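Local coordinates for protein VP5 (Halorubrum pleomorphic virus 2, PDB 6QGI) that forms part of the viral envelope and probably drives fusion of the viral membrane with that of its haloarchaeal host, at residues H71-I82 with H468-W479. Residues are numbered along the deposited sequence; the frame is centred on the assembly and turned at random.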
ATOM      1  N   HIS A  71      -4.107  -3.698 -18.093  1.00 21.36           N
ATOM      2  CA  HIS A  71      -4.123  -2.537 -18.987  1.00 21.28           C
ATOM      3  C   HIS A  71      -2.705  -2.183 -19.439  1.00 25.64           C
ATOM      4  O   HIS A  71      -2.488  -1.928 -20.626  1.00 25.85           O
ATOM      5  CB  HIS A  71      -4.779  -1.331 -18.273  1.00 21.69           C
ATOM      6  CG  HIS A  71      -4.879  -0.087 -19.105  1.00 25.30           C
ATOM      7  ND1 HIS A  71      -5.852   0.055 -20.078  1.00 27.59           N
ATOM      8  CD2 HIS A  71      -4.145   1.049 -19.055  1.00 26.92           C
ATOM      9  CE1 HIS A  71      -5.671   1.259 -20.597  1.00 27.32           C
ATOM     10  NE2 HIS A  71      -4.652   1.893 -20.018  1.00 27.46           N
ATOM     11  N   THR A  72      -1.746  -2.170 -18.489  1.00 22.07           N
ATOM     12  CA  THR A  72      -0.341  -1.842 -18.735  1.00 22.02           C
ATOM     13  C   THR A  72       0.279  -2.910 -19.644  1.00 27.44           C
ATOM     14  O   THR A  72       0.930  -2.549 -20.627  1.00 27.77           O
ATOM     15  CB  THR A  72       0.400  -1.661 -17.406  1.00 25.27           C
ATOM     16  OG1 THR A  72      -0.266  -0.639 -16.670  1.00 24.65           O
ATOM     17  CG2 THR A  72       1.860  -1.270 -17.585  1.00 23.55           C
ATOM     18  N   ALA A  73       0.031  -4.209 -19.343  1.00 24.47           N
ATOM     19  CA  ALA A  73       0.515  -5.349 -20.127  1.00 25.07           C
ATOM     20  C   ALA A  73       0.091  -5.213 -21.580  1.00 30.67           C
ATOM     21  O   ALA A  73       0.941  -5.309 -22.465  1.00 31.56           O
ATOM     22  CB  ALA A  73      -0.005  -6.656 -19.543  1.00 25.60           C
ATOM     23  N   TYR A  74      -1.200  -4.900 -21.814  1.00 27.86           N
ATOM     24  CA  TYR A  74      -1.772  -4.707 -23.142  1.00 29.02           C
ATOM     25  C   TYR A  74      -1.127  -3.539 -23.904  1.00 32.91           C
ATOM     26  O   TYR A  74      -0.848  -3.698 -25.084  1.00 32.85           O
ATOM     27  CB  TYR A  74      -3.280  -4.486 -23.052  1.00 30.84           C
ATOM     28  CG  TYR A  74      -4.124  -5.727 -23.244  1.00 32.99           C
ATOM     29  CD1 TYR A  74      -4.078  -6.445 -24.438  1.00 35.50           C
ATOM     30  CD2 TYR A  74      -5.039  -6.129 -22.276  1.00 33.38           C
ATOM     31  CE1 TYR A  74      -4.880  -7.569 -24.635  1.00 36.62           C
ATOM     32  CE2 TYR A  74      -5.850  -7.245 -22.466  1.00 34.44           C
ATOM     33  CZ  TYR A  74      -5.764  -7.964 -23.645  1.00 42.15           C
ATOM     34  OH  TYR A  74      -6.556  -9.067 -23.839  1.00 43.62           O
ATOM     35  N   THR A  75      -0.872  -2.389 -23.237  1.00 29.25           N
ATOM     36  CA  THR A  75      -0.239  -1.213 -23.852  1.00 29.12           C
ATOM     37  C   THR A  75       1.125  -1.606 -24.469  1.00 32.95           C
ATOM     38  O   THR A  75       1.339  -1.340 -25.648  1.00 33.65           O
ATOM     39  CB  THR A  75      -0.118  -0.060 -22.830  1.00 33.41           C
ATOM     40  OG1 THR A  75      -1.422   0.324 -22.393  1.00 31.11           O
ATOM     41  CG2 THR A  75       0.589   1.161 -23.398  1.00 31.61           C
ATOM     42  N   ASP A  76       2.000  -2.284 -23.695  1.00 28.76           N
ATOM     43  CA  ASP A  76       3.335  -2.723 -24.125  1.00 28.86           C
ATOM     44  C   ASP A  76       3.276  -3.810 -25.189  1.00 31.73           C
ATOM     45  O   ASP A  76       4.108  -3.820 -26.094  1.00 32.03           O
ATOM     46  CB  ASP A  76       4.149  -3.241 -22.928  1.00 30.77           C
ATOM     47  CG  ASP A  76       4.621  -2.189 -21.939  1.00 44.10           C
ATOM     48  OD1 ASP A  76       4.533  -0.980 -22.263  1.00 45.32           O
ATOM     49  OD2 ASP A  76       5.091  -2.573 -20.848  1.00 50.27           O
ATOM     50  N   ALA A  77       2.319  -4.742 -25.054  1.00 27.23           N
ATOM     51  CA  ALA A  77       2.109  -5.856 -25.976  1.00 26.68           C
ATOM     52  C   ALA A  77       1.620  -5.357 -27.330  1.00 30.07           C
ATOM     53  O   ALA A  77       2.162  -5.778 -28.354  1.00 31.32           O
ATOM     54  CB  ALA A  77       1.111  -6.836 -25.387  1.00 26.94           C
ATOM     55  N   LYS A  78       0.618  -4.446 -27.336  1.00 24.66           N
ATOM     56  CA  LYS A  78       0.055  -3.867 -28.558  1.00 24.60           C
ATOM     57  C   LYS A  78       1.087  -3.006 -29.289  1.00 28.89           C
ATOM     58  O   LYS A  78       1.202  -3.150 -30.504  1.00 28.87           O
ATOM     59  CB  LYS A  78      -1.223  -3.068 -28.277  1.00 26.38           C
ATOM     60  CG  LYS A  78      -2.428  -3.962 -28.005  1.00 35.12           C
ATOM     61  CD  LYS A  78      -3.697  -3.188 -27.708  1.00 38.20           C
ATOM     62  CE  LYS A  78      -4.769  -4.128 -27.227  1.00 40.85           C
ATOM     63  NZ  LYS A  78      -6.019  -3.401 -26.936  1.00 45.04           N
ATOM     64  N   ILE A  79       1.872  -2.167 -28.554  1.00 25.41           N
ATOM     65  CA  ILE A  79       2.910  -1.301 -29.141  1.00 25.91           C
ATOM     66  C   ILE A  79       3.943  -2.165 -29.889  1.00 32.68           C
ATOM     67  O   ILE A  79       4.194  -1.906 -31.069  1.00 33.76           O
ATOM     68  CB  ILE A  79       3.564  -0.350 -28.096  1.00 28.07           C
ATOM     69  CG1 ILE A  79       2.586   0.784 -27.736  1.00 28.06           C
ATOM     70  CG2 ILE A  79       4.899   0.240 -28.604  1.00 29.28           C
ATOM     71  CD1 ILE A  79       2.857   1.469 -26.456  1.00 30.83           C
ATOM     72  N   ALA A  80       4.476  -3.216 -29.227  1.00 29.93           N
ATOM     73  CA  ALA A  80       5.448  -4.149 -29.809  1.00 30.70           C
ATOM     74  C   ALA A  80       4.863  -4.894 -31.012  1.00 36.08           C
ATOM     75  O   ALA A  80       5.582  -5.131 -31.984  1.00 37.75           O
ATOM     76  CB  ALA A  80       5.909  -5.142 -28.763  1.00 30.90           C
ATOM     77  N   ALA A  81       3.562  -5.240 -30.954  1.00 31.56           N
ATOM     78  CA  ALA A  81       2.856  -5.906 -32.046  1.00 31.68           C
ATOM     79  C   ALA A  81       2.698  -4.953 -33.233  1.00 35.95           C
ATOM     80  O   ALA A  81       2.816  -5.398 -34.372  1.00 36.38           O
ATOM     81  CB  ALA A  81       1.491  -6.399 -31.574  1.00 31.83           C
ATOM     82  N   ILE A  82       2.465  -3.641 -32.967  1.00 32.27           N
ATOM     83  CA  ILE A  82       2.298  -2.604 -33.997  1.00 33.13           C
ATOM     84  C   ILE A  82       3.655  -2.353 -34.697  1.00 37.80           C
ATOM     85  O   ILE A  82       3.669  -2.152 -35.912  1.00 38.55           O
ATOM     86  CB  ILE A  82       1.648  -1.292 -33.431  1.00 35.89           C
ATOM     87  CG1 ILE A  82       0.169  -1.532 -33.036  1.00 35.67           C
ATOM     88  CG2 ILE A  82       1.733  -0.118 -34.439  1.00 37.48           C
ATOM     89  CD1 ILE A  82      -0.410  -0.576 -31.957  1.00 41.33           C
ATOM     90  N   HIS A 468      -7.979  -1.584 -22.053  1.00 31.85           N
ATOM     91  CA  HIS A 468      -7.681  -2.437 -23.194  1.00 31.93           C
ATOM     92  C   HIS A 468      -8.496  -3.716 -23.186  1.00 37.69           C
ATOM     93  O   HIS A 468      -8.832  -4.258 -22.131  1.00 36.98           O
ATOM     94  CB  HIS A 468      -6.200  -2.793 -23.223  1.00 31.73           C
ATOM     95  CG  HIS A 468      -5.306  -1.688 -23.669  1.00 34.85           C
ATOM     96  ND1 HIS A 468      -4.966  -1.530 -24.994  1.00 37.02           N
ATOM     97  CD2 HIS A 468      -4.636  -0.775 -22.935  1.00 35.86           C
ATOM     98  CE1 HIS A 468      -4.130  -0.507 -25.031  1.00 36.29           C
ATOM     99  NE2 HIS A 468      -3.913  -0.010 -23.817  1.00 36.04           N
ATOM    100  N   THR A 469      -8.782  -4.201 -24.391  1.00 36.17           N
ATOM    101  CA  THR A 469      -9.523  -5.411 -24.733  1.00 36.86           C
ATOM    102  C   THR A 469      -8.824  -6.007 -25.945  1.00 43.14           C
ATOM    103  O   THR A 469      -7.909  -5.385 -26.491  1.00 43.19           O
ATOM    104  CB  THR A 469     -11.022  -5.089 -25.025  1.00 45.49           C
ATOM    105  OG1 THR A 469     -11.155  -4.454 -26.298  1.00 45.98           O
ATOM    106  CG2 THR A 469     -11.704  -4.271 -23.931  1.00 44.60           C
ATOM    107  N   ASP A 470      -9.250  -7.190 -26.388  1.00 41.40           N
ATOM    108  CA  ASP A 470      -8.665  -7.810 -27.573  1.00 42.04           C
ATOM    109  C   ASP A 470      -9.106  -7.113 -28.874  1.00 45.50           C
ATOM    110  O   ASP A 470      -8.494  -7.351 -29.904  1.00 46.44           O
ATOM    111  CB  ASP A 470      -8.989  -9.319 -27.632  1.00 44.63           C
ATOM    112  CG  ASP A 470     -10.380  -9.750 -27.183  1.00 57.91           C
ATOM    113  OD1 ASP A 470     -11.302  -8.904 -27.195  1.00 59.80           O
ATOM    114  OD2 ASP A 470     -10.549 -10.946 -26.843  1.00 62.87           O
ATOM    115  N   SER A 471     -10.168  -6.304 -28.861  1.00 41.59           N
ATOM    116  CA  SER A 471     -10.611  -5.640 -30.097  1.00 42.32           C
ATOM    117  C   SER A 471     -10.354  -4.114 -30.117  1.00 45.24           C
ATOM    118  O   SER A 471     -10.573  -3.495 -31.159  1.00 46.34           O
ATOM    119  CB  SER A 471     -12.088  -5.919 -30.349  1.00 46.73           C
ATOM    120  OG  SER A 471     -12.894  -5.454 -29.280  1.00 55.52           O
ATOM    121  N   ASN A 472      -9.877  -3.508 -29.009  1.00 39.52           N
ATOM    122  CA  ASN A 472      -9.677  -2.055 -28.992  1.00 38.78           C
ATOM    123  C   ASN A 472      -8.212  -1.624 -29.264  1.00 41.02           C
ATOM    124  O   ASN A 472      -7.332  -2.472 -29.422  1.00 40.37           O
ATOM    125  CB  ASN A 472     -10.185  -1.442 -27.679  1.00 38.13           C
ATOM    126  CG  ASN A 472      -9.527  -1.918 -26.431  1.00 53.91           C
ATOM    127  OD1 ASN A 472      -8.488  -2.558 -26.455  1.00 49.00           O
ATOM    128  ND2 ASN A 472     -10.151  -1.613 -25.330  1.00 45.83           N
ATOM    129  N   TYR A 473      -7.981  -0.280 -29.331  1.00 36.02           N
ATOM    130  CA  TYR A 473      -6.706   0.411 -29.612  1.00 34.68           C
ATOM    131  C   TYR A 473      -6.143  -0.065 -30.956  1.00 38.43           C
ATOM    132  O   TYR A 473      -4.991  -0.491 -31.075  1.00 37.76           O
ATOM    133  CB  TYR A 473      -5.718   0.258 -28.445  1.00 33.77           C
ATOM    134  CG  TYR A 473      -6.118   1.093 -27.251  1.00 33.35           C
ATOM    135  CD1 TYR A 473      -5.691   2.411 -27.126  1.00 35.14           C
ATOM    136  CD2 TYR A 473      -6.963   0.587 -26.268  1.00 33.20           C
ATOM    137  CE1 TYR A 473      -6.087   3.200 -26.050  1.00 35.16           C
ATOM    138  CE2 TYR A 473      -7.323   1.350 -25.157  1.00 33.40           C
ATOM    139  CZ  TYR A 473      -6.889   2.661 -25.060  1.00 39.10           C
ATOM    140  OH  TYR A 473      -7.255   3.452 -24.009  1.00 37.09           O
ATOM    141  N   ILE A 474      -7.010   0.024 -31.976  1.00 35.20           N
ATOM    142  CA  ILE A 474      -6.753  -0.371 -33.356  1.00 35.49           C
ATOM    143  C   ILE A 474      -6.762   0.877 -34.256  1.00 39.78           C
ATOM    144  O   ILE A 474      -6.601   0.760 -35.472  1.00 40.95           O
ATOM    145  CB  ILE A 474      -7.779  -1.449 -33.815  1.00 38.93           C
ATOM    146  CG1 ILE A 474      -9.241  -0.914 -33.786  1.00 39.96           C
ATOM    147  CG2 ILE A 474      -7.630  -2.725 -32.969  1.00 38.47           C
ATOM    148  CD1 ILE A 474     -10.266  -1.710 -34.636  1.00 47.63           C
ATOM    149  N   THR A 475      -6.933   2.073 -33.647  1.00 35.05           N
ATOM    150  CA  THR A 475      -6.937   3.366 -34.342  1.00 35.26           C
ATOM    151  C   THR A 475      -5.929   4.302 -33.681  1.00 38.28           C
ATOM    152  O   THR A 475      -5.648   4.159 -32.490  1.00 36.92           O
ATOM    153  CB  THR A 475      -8.350   4.016 -34.388  1.00 39.08           C
ATOM    154  OG1 THR A 475      -8.670   4.618 -33.132  1.00 38.37           O
ATOM    155  CG2 THR A 475      -9.451   3.057 -34.827  1.00 34.20           C
ATOM    156  N   GLN A 476      -5.415   5.275 -34.457  1.00 35.84           N
ATOM    157  CA  GLN A 476      -4.453   6.289 -34.021  1.00 35.73           C
ATOM    158  C   GLN A 476      -5.071   7.207 -32.956  1.00 40.82           C
ATOM    159  O   GLN A 476      -4.406   7.505 -31.959  1.00 40.44           O
ATOM    160  CB  GLN A 476      -3.960   7.115 -35.228  1.00 37.89           C
ATOM    161  CG  GLN A 476      -2.796   8.070 -34.933  1.00 39.91           C
ATOM    162  CD  GLN A 476      -1.494   7.350 -34.704  1.00 46.98           C
ATOM    163  OE1 GLN A 476      -0.924   6.740 -35.612  1.00 38.86           O
ATOM    164  NE2 GLN A 476      -0.995   7.407 -33.480  1.00 36.90           N
ATOM    165  N   GLU A 477      -6.341   7.632 -33.163  1.00 37.94           N
ATOM    166  CA  GLU A 477      -7.104   8.501 -32.264  1.00 38.09           C
ATOM    167  C   GLU A 477      -7.102   7.931 -30.837  1.00 40.87           C
ATOM    168  O   GLU A 477      -6.772   8.656 -29.897  1.00 40.42           O
ATOM    169  CB  GLU A 477      -8.541   8.675 -32.790  1.00 40.65           C
ATOM    170  CG  GLU A 477      -9.354   9.739 -32.063  1.00 55.39           C
ATOM    171  CD  GLU A 477     -10.807   9.904 -32.480  1.00 80.40           C
ATOM    172  OE1 GLU A 477     -11.329   9.046 -33.229  1.00 71.56           O
ATOM    173  OE2 GLU A 477     -11.430  10.898 -32.042  1.00 77.63           O
ATOM    174  N   GLU A 478      -7.414   6.618 -30.702  1.00 36.39           N
ATOM    175  CA  GLU A 478      -7.441   5.863 -29.444  1.00 34.36           C
ATOM    176  C   GLU A 478      -6.105   5.953 -28.702  1.00 36.43           C
ATOM    177  O   GLU A 478      -6.095   6.241 -27.506  1.00 35.91           O
ATOM    178  CB  GLU A 478      -7.778   4.387 -29.713  1.00 35.24           C
ATOM    179  CG  GLU A 478      -9.243   4.115 -30.002  1.00 45.37           C
ATOM    180  CD  GLU A 478      -9.534   2.659 -30.309  1.00 65.52           C
ATOM    181  OE1 GLU A 478      -9.849   1.907 -29.359  1.00 64.94           O
ATOM    182  OE2 GLU A 478      -9.439   2.265 -31.493  1.00 57.41           O
ATOM    183  N   TRP A 479      -4.986   5.729 -29.423  1.00 31.87           N
ATOM    184  CA  TRP A 479      -3.623   5.764 -28.890  1.00 30.34           C
ATOM    185  C   TRP A 479      -3.164   7.179 -28.525  1.00 34.67           C
ATOM    186  O   TRP A 479      -2.458   7.340 -27.526  1.00 33.52           O
ATOM    187  CB  TRP A 479      -2.651   5.140 -29.886  1.00 28.64           C
ATOM    188  CG  TRP A 479      -2.672   3.644 -29.861  1.00 28.47           C
ATOM    189  CD1 TRP A 479      -3.230   2.818 -30.790  1.00 31.57           C
ATOM    190  CD2 TRP A 479      -2.142   2.797 -28.833  1.00 27.06           C
ATOM    191  NE1 TRP A 479      -3.050   1.504 -30.423  1.00 30.27           N
ATOM    192  CE2 TRP A 479      -2.389   1.462 -29.223  1.00 30.78           C
ATOM    193  CE3 TRP A 479      -1.471   3.037 -27.618  1.00 27.39           C
ATOM    194  CZ2 TRP A 479      -1.986   0.369 -28.445  1.00 29.10           C
ATOM    195  CZ3 TRP A 479      -1.060   1.953 -26.855  1.00 27.79           C
ATOM    196  CH2 TRP A 479      -1.310   0.637 -27.272  1.00 28.29           C
TER
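His71 and His468 bring the two backbones to 5.5 Å, CA to CA; from there the loop 468-475 runs past one side of helix 71-82, opening to 8.1 Å between the CA atoms of Lys78 and Tyr473 before helix 476-496 begins. Lys78 carries the polar core. Its chain, fully extended beyond CG, delivers NZ into the loop, where three acceptors grip it: Thr469 O at 2.8 Å, in the carbonyl plane; Asn472 O, met from above its plane; and His468 ND1 at 2.9 Å, in the ring plane. Because ND1 accepts from Lys78 NZ, a neutral ring is the likely form, with its proton on NE2, which gives a weak bond to Thr75 OG1. Tyr473 covers one face of the imidazole, the Thr75 backbone the other, and His71 ND1 weakly accepts from His468 N. Trp479 fits as a knob among Thr75, Lys78, Ile79 and Ile82, with Lys78 CB 3.5 Å from Trp479 CZ2 at the ring edge. Trp479 NE1 bonds back to Tyr473 O, while Thr475 and Glu478 form a capping box through weak bonds. The contact ties helix 66-86 to the start of helix 476-496, with Trp249 of helix 225-253 against Lys78 and helix 91-133 packed on Thr72, Ala73 and Ala77.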